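Local atomic coordinates of ATP-dependent Clp endopeptidase (Clostridium difficile, PDB entry 3FES), a protein that probably unfolds and delivers proteins for ATP-dependent degradation as a ClpC-type chaperone, represented here by its helical amino-terminal domain, a likely docking site for adaptors and substrates. Residues A[19-24]-A[40-45]; A[35-40]-A[50-55]; A[95-100]-A[107-112]. All coordinates share one frame; numbering follows the deposited sequence.

Contact 1: A[19-24]-A[40-45]; sequences AFESAK and LLREEE
Ser22 OG is held from two directions: it accepts a hydrogen bond from Arg42 NH1 at 2.9 Å, and it is also hydrogen-bonded to Leu18 O, one turn back in its own helix. Its first torsion (chi1 -73°) keeps OG beside the backbone N, back toward that carbonyl. The oxygen lies near the edge of the Arg42 guanidinium but tilted 26° out of its plane. Glu21 also reaches NH1. Its chain runs out extended and meets Arg42 at about a right angle, with carboxylate and guanidinium planes well turned against each other. Glu21 OE1 pairs with the guanidinium in a salt bridge, but the 2.4 Å from Arg42 NH2 is implausibly short, so its exact geometry is doubtful; the bond from NH1 to OE1, at 3.1 Å, is weak and bent. Arg42 has a second conformer, so these bonds hold for one of two positions of its side chain. In this mostly helical Clp amino-terminal domain they join helix 10-25 to the C-terminal end of helix 33-43, and the Arg42 side chain bends at chi3 (68°) to bring its guanidinium across. Leu18 packs on Arg42 from helix 10-25, and Glu59 of helix 59-70 touches the same side chain.

Contact 2: A[35-40]-A[50-55]; sequences HILLGL and KVLSKV
Two consecutive helices of the Clp amino-terminal domain, 33-43 and 47-55, are joined by a short turn, and this contact is where their side chains meet in the buried interior. Leu52 carries it from the second helix, its CA-CB bond directed at helix 33-43 and both of its methyl groups reaching the same partner. Leu52 CD1 lies 3.8 Å from Leu37 CD1, while Leu52 CD2 is 3.9 Å from that same Leu37 methyl, so a single branch of Leu37 sits against the forked end of Leu52. The two side chains cross obliquely. Leu37 does not start out aimed at its partner; with CG opposite the backbone N (chi1 -171°), the end of the chain swings closer than its root. Leu52 CD1 also rests 3.8 Å from the carbonyl oxygen Leu37 O and, more loosely, 4.3 Å from Leu40 CB. The backbones stay well apart, the nearest CA atoms, those of Leu40 and Leu52, being 8.4 Å from each other. Leu111, on helix 107-117, touches both Leu37 and Val51 and bridges the two helices from a third. What passes directly between the two segments is apolar packing of leucines, with no hydrogen bond or charge pair, which favours burial but imposes little directionality.

Contact 3: A[95-100]-A[107-112]; sequences MFANKL and TEHILL
The helical segments 95-99 and 107-112 run at 117° to each other, with axes 9.6 Å apart at closest approach and the CA atoms of Phe96 and His109 only 6.3 Å from each other. Leu112 sits on one face of the Phe96 ring in a CH-pi contact: its CG stands 3.8 Å from the ring centroid and just 3° off the normal, so the branch point, not a methyl, is centred over the ring. Leu112 CD2 lies over the same face, toward the rim, 3.9 Å from Phe96 CD1, and the backbone oxygen Leu112 O approaches Phe96 CE2 at 3.8 Å. A torsion that sets the ring carbon CG opposite the carbonyl carbon (chi1 -88°) turns the ring so that one face meets Leu112. This is the corner between helix 84-99 and helix 107-117 in the Clp amino-terminal domain, where a seven-residue connection, 100-106, turns the chain. Around it, His109 is boxed in. Ala97 CB lies 4.1 Å from the centroid of the imidazole, almost straight above its centre in a second CH-pi contact, while Glu108 CG covers the opposite face, off toward the rim. Leu100 CD1 comes in at the ring edge, in its plane. Met143, from the C-terminal tail, touches both Leu100 and Leu112. The His109 side chain is about 7 Å from a bound magnesium ion, too far for direct coordination.

From the N terminus, helix 10-25 comes first, and contact 1 brings the end of helix 33-43 back to it, closing a loop that includes the short strand 30-31. Contact 2 opens within that loop and closes beyond it, on helix 47-55; the two cross along the chain, and both use helix 33-43, which is thereby tied to helix 10-25 and to helix 47-55. Contact 3 comes later, in series, closing the short connection between helices 84-99 and 107-117. Helix 107-117 ties it to the rest: Ile110 packs on Ile36 and Thr107 on Leu40, joining this helix to helix 33-43.

Contact 1: A[19-24]-A[40-45]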
loop_
_atom_site.group_PDB
_atom_site.type_symbol
_atom_site.label_atom_id
_atom_site.label_comp_id
_atom_site.label_asym_id
_atom_site.label_seq_id
_atom_site.Cartn_x
_atom_site.Cartn_y
_atom_site.Cartn_z
ATOM N N ALA A 19 6.412 0.845 -4.838
ATOM C CA ALA A 19 5.903 -0.531 -4.719
ATOM C C ALA A 19 6.582 -1.397 -5.790
ATOM O O ALA A 19 7.076 -2.517 -5.507
ATOM C CB ALA A 19 4.431 -0.539 -4.879
ATOM N N PHE A 20 6.633 -0.861 -7.014
ATOM C CA PHE A 20 7.311 -1.537 -8.108
ATOM C C PHE A 20 8.814 -1.701 -7.847
ATOM O O PHE A 20 9.403 -2.757 -8.170
ATOM C CB PHE A 20 7.097 -0.761 -9.407
ATOM C CG PHE A 20 5.785 -1.083 -10.116
ATOM C CD1 PHE A 20 4.593 -0.486 -9.726
ATOM C CD2 PHE A 20 5.764 -1.953 -11.205
ATOM C CE1 PHE A 20 3.396 -0.746 -10.405
ATOM C CE2 PHE A 20 4.577 -2.232 -11.878
ATOM C CZ PHE A 20 3.376 -1.639 -11.455
ATOM N N GLU A 21 9.442 -0.639 -7.321
ATOM C CA GLU A 21 10.880 -0.669 -7.026
ATOM C C GLU A 21 11.184 -1.695 -5.949
ATOM O O GLU A 21 12.186 -2.414 -6.048
ATOM C CB GLU A 21 11.360 0.714 -6.584
ATOM C CG GLU A 21 12.855 0.828 -6.288
ATOM C CD GLU A 21 13.171 2.141 -5.548
ATOM O OE1 GLU A 21 13.420 2.115 -4.324
ATOM O OE2 GLU A 21 13.121 3.210 -6.177
ATOM N N SER A 22 10.316 -1.776 -4.941
ATOM C CA SER A 22 10.476 -2.801 -3.912
ATOM C C SER A 22 10.372 -4.222 -4.435
ATOM O O SER A 22 11.201 -5.050 -4.088
ATOM C CB SER A 22 9.479 -2.614 -2.800
ATOM O OG SER A 22 9.894 -1.480 -2.036
ATOM N N ALA A 23 9.352 -4.501 -5.242
ATOM C CA ALA A 23 9.184 -5.837 -5.837
ATOM C C ALA A 23 10.447 -6.216 -6.623
ATOM O O ALA A 23 11.018 -7.307 -6.473
ATOM C CB ALA A 23 7.950 -5.842 -6.746
ATOM N N LYS A 24 10.902 -5.297 -7.471
ATOM C CA LYS A 24 12.081 -5.576 -8.261
ATOM C C LYS A 24 13.288 -5.944 -7.387
ATOM O O LYS A 24 14.010 -6.925 -7.683
ATOM C CB LYS A 24 12.447 -4.363 -9.118
ATOM C CG LYS A 24 11.558 -4.165 -10.340
ATOM C CD LYS A 24 12.135 -2.988 -11.158
ATOM C CE LYS A 24 11.148 -2.471 -12.170
ATOM N NZ LYS A 24 11.626 -2.790 -13.539
ATOM N N LEU A 40 3.739 2.568 0.176
ATOM C CA LEU A 40 3.086 3.619 0.970
ATOM C C LEU A 40 3.959 4.051 2.149
ATOM O O LEU A 40 4.061 5.246 2.425
ATOM C CB LEU A 40 1.687 3.197 1.466
ATOM C CG LEU A 40 0.611 2.952 0.359
ATOM C CD1 LEU A 40 -0.569 2.153 0.972
ATOM C CD2 LEU A 40 0.177 4.332 -0.232
ATOM N N LEU A 41 4.563 3.078 2.835
ATOM C CA LEU A 41 5.454 3.395 3.963
ATOM C C LEU A 41 6.694 4.143 3.488
ATOM O O LEU A 41 7.066 5.194 4.048
ATOM C CB LEU A 41 5.840 2.129 4.741
ATOM C CG LEU A 41 6.593 2.432 6.063
ATOM C CD1 LEU A 41 5.991 3.591 6.884
ATOM C CD2 LEU A 41 6.613 1.213 6.915
ATOM N N ARG A 42 7.323 3.613 2.454
ATOM C CA ARG A 42 8.548 4.202 1.925
ATOM C C ARG A 42 8.329 5.623 1.404
ATOM O O ARG A 42 9.266 6.431 1.388
ATOM C CB ARG A 42 9.125 3.305 0.829
ATOM C CG ARG A 42 9.773 2.031 1.360
ATOM C CD ARG A 42 10.363 1.196 0.224
ATOM N NE ARG A 42 11.504 1.898 -0.359
ATOM C CZ ARG A 42 11.888 1.807 -1.623
ATOM N NH1 ARG A 42 11.221 1.024 -2.497
ATOM N NH2 ARG A 42 12.955 2.516 -2.012
ATOM N N GLU A 43 7.100 5.932 0.978
ATOM C CA GLU A 43 6.806 7.257 0.428
ATOM C C GLU A 43 6.985 8.359 1.493
ATOM O O GLU A 43 7.296 9.499 1.149
ATOM C CB GLU A 43 5.453 7.297 -0.295
ATOM C CG GLU A 43 5.121 8.661 -0.949
ATOM C CD GLU A 43 4.539 9.684 0.031
ATOM O OE1 GLU A 43 3.845 9.276 0.990
ATOM O OE2 GLU A 43 4.757 10.903 -0.173
ATOM N N GLU A 44 6.837 7.986 2.764
ATOM C CA GLU A 44 7.222 8.810 3.930
ATOM C C GLU A 44 6.311 9.996 4.282
ATOM O O GLU A 44 5.959 10.169 5.455
ATOM C CB GLU A 44 8.680 9.290 3.860
ATOM C CG GLU A 44 9.709 8.216 4.179
ATOM C CD GLU A 44 11.135 8.753 4.290
ATOM O OE1 GLU A 44 12.072 8.012 3.936
ATOM O OE2 GLU A 44 11.331 9.909 4.726
ATOM N N GLU A 45 5.952 10.807 3.294
ATOM C CA GLU A 45 5.253 12.082 3.529
ATOM C C GLU A 45 3.727 12.007 3.674
ATOM O O GLU A 45 3.119 12.834 4.355
ATOM C CB GLU A 45 5.568 13.033 2.385
ATOM C CG GLU A 45 7.037 13.341 2.241
ATOM C CD GLU A 45 7.289 14.417 1.213
ATOM O OE1 GLU A 45 6.485 14.571 0.257
ATOM O OE2 GLU A 45 8.292 15.128 1.355
#

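Contact 2: A[35-40]-A[50-55]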
loop_
_atom_site.group_PDB
_atom_site.type_symbol
_atom_site.label_atom_id
_atom_site.label_comp_id
_atom_site.label_asym_id
_atom_site.label_seq_id
_atom_site.Cartn_x
_atom_site.Cartn_y
_atom_site.Cartn_z
ATOM N N HIS A 35 3.471 -5.162 -1.530
ATOM C CA HIS A 35 4.407 -4.206 -2.084
ATOM C C HIS A 35 3.828 -2.806 -2.102
ATOM O O HIS A 35 4.560 -1.854 -1.879
ATOM C CB HIS A 35 4.788 -4.576 -3.500
ATOM C CG HIS A 35 5.303 -5.972 -3.646
ATOM N ND1 HIS A 35 6.528 -6.376 -3.170
ATOM C CD2 HIS A 35 4.748 -7.056 -4.225
ATOM C CE1 HIS A 35 6.716 -7.647 -3.470
ATOM N NE2 HIS A 35 5.659 -8.074 -4.128
ATOM N N ILE A 36 2.537 -2.683 -2.398
ATOM C CA ILE A 36 1.865 -1.382 -2.321
ATOM C C ILE A 36 1.951 -0.865 -0.873
ATOM O O ILE A 36 2.231 0.311 -0.633
ATOM C CB ILE A 36 0.377 -1.497 -2.760
ATOM C CG1 ILE A 36 0.262 -1.970 -4.223
ATOM C CG2 ILE A 36 -0.354 -0.141 -2.564
ATOM C CD1 ILE A 36 -1.167 -2.246 -4.646
ATOM N N LEU A 37 1.684 -1.745 0.107
ATOM C CA LEU A 37 1.813 -1.321 1.510
ATOM C C LEU A 37 3.228 -0.807 1.851
ATOM O O LEU A 37 3.397 0.246 2.522
ATOM C CB LEU A 37 1.422 -2.498 2.434
ATOM C CG LEU A 37 1.299 -2.132 3.917
ATOM C CD1 LEU A 37 0.038 -1.334 4.183
ATOM C CD2 LEU A 37 1.223 -3.414 4.721
ATOM N N LEU A 38 4.242 -1.527 1.370
ATOM C CA LEU A 38 5.623 -1.120 1.597
ATOM C C LEU A 38 5.914 0.171 0.832
ATOM O O LEU A 38 6.599 1.069 1.344
ATOM C CB LEU A 38 6.593 -2.218 1.142
ATOM C CG LEU A 38 8.103 -1.951 1.254
ATOM C CD1 LEU A 38 8.527 -1.483 2.666
ATOM C CD2 LEU A 38 8.853 -3.192 0.813
ATOM N N GLY A 39 5.359 0.271 -0.373
ATOM C CA GLY A 39 5.500 1.517 -1.156
ATOM C C GLY A 39 4.917 2.742 -0.430
ATOM O O GLY A 39 5.505 3.847 -0.467
ATOM N N LEU A 40 3.739 2.568 0.176
ATOM C CA LEU A 40 3.086 3.619 0.970
ATOM C C LEU A 40 3.959 4.051 2.149
ATOM O O LEU A 40 4.061 5.246 2.425
ATOM C CB LEU A 40 1.687 3.197 1.466
ATOM C CG LEU A 40 0.611 2.952 0.359
ATOM C CD1 LEU A 40 -0.569 2.153 0.972
ATOM C CD2 LEU A 40 0.177 4.332 -0.232
ATOM N N LYS A 50 2.278 8.070 7.440
ATOM C CA LYS A 50 2.196 8.610 8.820
ATOM C C LYS A 50 1.338 7.661 9.693
ATOM O O LYS A 50 1.679 7.400 10.832
ATOM C CB LYS A 50 1.663 10.054 8.831
ATOM C CG LYS A 50 2.539 11.088 8.076
ATOM C CD LYS A 50 3.960 11.126 8.611
ATOM C CE LYS A 50 4.918 12.051 7.803
ATOM N NZ LYS A 50 4.394 13.414 7.466
ATOM N N VAL A 51 0.268 7.102 9.112
ATOM C CA VAL A 51 -0.561 6.094 9.801
ATOM C C VAL A 51 0.289 4.850 10.137
ATOM O O VAL A 51 0.316 4.392 11.282
ATOM C CB VAL A 51 -1.769 5.662 8.928
ATOM C CG1 VAL A 51 -2.462 4.403 9.507
ATOM C CG2 VAL A 51 -2.768 6.806 8.768
ATOM N N LEU A 52 0.985 4.315 9.137
ATOM C CA LEU A 52 1.705 3.044 9.286
ATOM C C LEU A 52 2.841 3.180 10.311
ATOM O O LEU A 52 3.077 2.274 11.124
ATOM C CB LEU A 52 2.188 2.512 7.922
ATOM C CG LEU A 52 1.083 2.025 6.983
ATOM C CD1 LEU A 52 1.591 1.821 5.501
ATOM C CD2 LEU A 52 0.380 0.732 7.515
ATOM N N SER A 53 3.512 4.331 10.273
ATOM C CA SER A 53 4.583 4.616 11.221
ATOM C C SER A 53 3.997 4.847 12.628
ATOM O O SER A 53 4.575 4.428 13.632
ATOM C CB SER A 53 5.386 5.831 10.755
ATOM O OG SER A 53 6.016 6.431 11.870
ATOM N N LYS A 54 2.828 5.480 12.694
ATOM C CA LYS A 54 2.207 5.755 13.987
ATOM C C LYS A 54 1.809 4.454 14.715
ATOM O O LYS A 54 1.978 4.343 15.934
ATOM C CB LYS A 54 1.017 6.718 13.842
ATOM C CG LYS A 54 0.346 7.105 15.140
ATOM C CD LYS A 54 1.259 8.022 15.968
ATOM C CE LYS A 54 0.477 8.888 16.944
ATOM N NZ LYS A 54 0.663 8.462 18.348
ATOM N N VAL A 55 1.301 3.477 13.968
ATOM C CA VAL A 55 0.895 2.225 14.575
ATOM C C VAL A 55 2.098 1.318 14.826
ATOM O O VAL A 55 1.958 0.293 15.490
ATOM C CB VAL A 55 -0.214 1.457 13.759
ATOM C CG1 VAL A 55 -1.368 2.399 13.358
ATOM C CG2 VAL A 55 0.371 0.730 12.551
#

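Contact 3: A[95-100]-A[107-112]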
loop_
_atom_site.group_PDB
_atom_site.type_symbol
_atom_site.label_atom_id
_atom_site.label_comp_id
_atom_site.label_asym_id
_atom_site.label_seq_id
_atom_site.Cartn_x
_atom_site.Cartn_y
_atom_site.Cartn_z
HETATM N N MSE A 95 -12.810 4.522 -6.220
HETATM C CA MSE A 95 -14.144 4.450 -5.683
HETATM C C MSE A 95 -14.297 5.188 -4.356
HETATM O O MSE A 95 -15.300 5.875 -4.164
HETATM C CB MSE A 95 -14.584 2.983 -5.563
HETATM C CG MSE A 95 -14.527 2.380 -6.940
HETATM SE SE MSE A 95 -14.933 0.430 -6.958
HETATM C CE MSE A 95 -15.305 0.345 -8.879
ATOM N N PHE A 96 -13.324 5.055 -3.468
ATOM C CA PHE A 96 -13.386 5.743 -2.167
ATOM C C PHE A 96 -13.294 7.272 -2.355
ATOM O O PHE A 96 -14.082 8.056 -1.760
ATOM C CB PHE A 96 -12.244 5.285 -1.264
ATOM C CG PHE A 96 -12.563 4.078 -0.448
ATOM C CD1 PHE A 96 -13.582 4.133 0.523
ATOM C CD2 PHE A 96 -11.818 2.910 -0.589
ATOM C CE1 PHE A 96 -13.878 3.007 1.303
ATOM C CE2 PHE A 96 -12.108 1.767 0.166
ATOM C CZ PHE A 96 -13.119 1.810 1.116
ATOM N N ALA A 97 -12.368 7.705 -3.216
ATOM C CA ALA A 97 -12.227 9.147 -3.464
ATOM C C ALA A 97 -13.499 9.733 -4.079
ATOM O O ALA A 97 -13.905 10.857 -3.733
ATOM C CB ALA A 97 -11.055 9.416 -4.399
ATOM N N ASN A 98 -14.137 8.985 -4.979
ATOM C CA ASN A 98 -15.396 9.443 -5.565
ATOM C C ASN A 98 -16.571 9.442 -4.590
ATOM O O ASN A 98 -17.425 10.332 -4.665
ATOM C CB ASN A 98 -15.726 8.694 -6.861
ATOM C CG ASN A 98 -14.828 9.122 -8.009
ATOM O OD1 ASN A 98 -14.235 8.285 -8.687
ATOM N ND2 ASN A 98 -14.710 10.432 -8.226
ATOM N N LYS A 99 -16.594 8.463 -3.690
ATOM C CA LYS A 99 -17.581 8.407 -2.617
ATOM C C LYS A 99 -17.427 9.616 -1.705
ATOM O O LYS A 99 -18.425 10.227 -1.312
ATOM C CB LYS A 99 -17.487 7.105 -1.809
ATOM C CG LYS A 99 -18.267 5.969 -2.467
ATOM C CD LYS A 99 -18.393 4.675 -1.643
ATOM C CE LYS A 99 -18.823 3.532 -2.580
ATOM N NZ LYS A 99 -19.271 2.299 -1.866
ATOM N N LEU A 100 -16.183 9.977 -1.414
ATOM C CA LEU A 100 -15.893 11.147 -0.594
ATOM C C LEU A 100 -15.939 12.453 -1.398
ATOM O O LEU A 100 -15.718 13.531 -0.842
ATOM C CB LEU A 100 -14.549 10.967 0.095
ATOM C CG LEU A 100 -14.447 9.865 1.154
ATOM C CD1 LEU A 100 -13.011 9.400 1.323
ATOM C CD2 LEU A 100 -15.031 10.308 2.515
ATOM N N THR A 107 -2.598 8.850 -0.909
ATOM C CA THR A 107 -2.096 7.670 -0.195
ATOM C C THR A 107 -3.125 7.094 0.773
ATOM O O THR A 107 -3.239 5.873 0.905
ATOM C CB THR A 107 -0.747 7.908 0.523
ATOM O OG1 THR A 107 -0.905 8.826 1.601
ATOM C CG2 THR A 107 0.296 8.432 -0.466
ATOM N N GLU A 108 -3.933 7.970 1.350
ATOM C CA GLU A 108 -4.959 7.547 2.336
ATOM C C GLU A 108 -6.033 6.662 1.677
ATOM O O GLU A 108 -6.543 5.682 2.282
ATOM C CB GLU A 108 -5.569 8.780 3.066
ATOM C CG GLU A 108 -6.348 9.775 2.181
ATOM C CD GLU A 108 -5.466 10.834 1.560
ATOM O OE1 GLU A 108 -6.023 11.906 1.207
ATOM O OE2 GLU A 108 -4.232 10.631 1.460
ATOM N N HIS A 109 -6.386 7.002 0.445
ATOM C CA HIS A 109 -7.375 6.213 -0.309
ATOM C C HIS A 109 -6.862 4.831 -0.684
ATOM O O HIS A 109 -7.611 3.865 -0.608
ATOM C CB HIS A 109 -7.932 6.963 -1.525
ATOM C CG HIS A 109 -8.426 8.344 -1.204
ATOM N ND1 HIS A 109 -9.620 8.588 -0.543
ATOM C CD2 HIS A 109 -7.842 9.550 -1.386
ATOM C CE1 HIS A 109 -9.764 9.892 -0.374
ATOM N NE2 HIS A 109 -8.710 10.498 -0.895
ATOM N N ILE A 110 -5.582 4.740 -1.028
ATOM C CA ILE A 110 -4.962 3.448 -1.333
ATOM C C ILE A 110 -4.915 2.590 -0.070
ATOM O O ILE A 110 -5.266 1.438 -0.115
ATOM C CB ILE A 110 -3.588 3.615 -1.971
ATOM C CG1 ILE A 110 -3.746 4.458 -3.256
ATOM C CG2 ILE A 110 -2.936 2.207 -2.271
ATOM C CD1 ILE A 110 -2.379 4.770 -3.978
ATOM N N LEU A 111 -4.528 3.169 1.059
ATOM C CA LEU A 111 -4.487 2.367 2.293
ATOM C C LEU A 111 -5.914 1.956 2.724
ATOM O O LEU A 111 -6.138 0.823 3.162
ATOM C CB LEU A 111 -3.725 3.143 3.413
ATOM C CG LEU A 111 -3.552 2.339 4.728
ATOM C CD1 LEU A 111 -2.848 0.997 4.504
ATOM C CD2 LEU A 111 -2.772 3.226 5.777
ATOM N N LEU A 112 -6.886 2.855 2.578
ATOM C CA LEU A 112 -8.299 2.502 2.844
ATOM C C LEU A 112 -8.724 1.255 2.031
ATOM O O LEU A 112 -9.434 0.344 2.500
ATOM C CB LEU A 112 -9.182 3.654 2.399
ATOM C CG LEU A 112 -10.497 4.009 3.068
ATOM C CD1 LEU A 112 -10.473 3.768 4.573
ATOM C CD2 LEU A 112 -10.657 5.507 2.773
#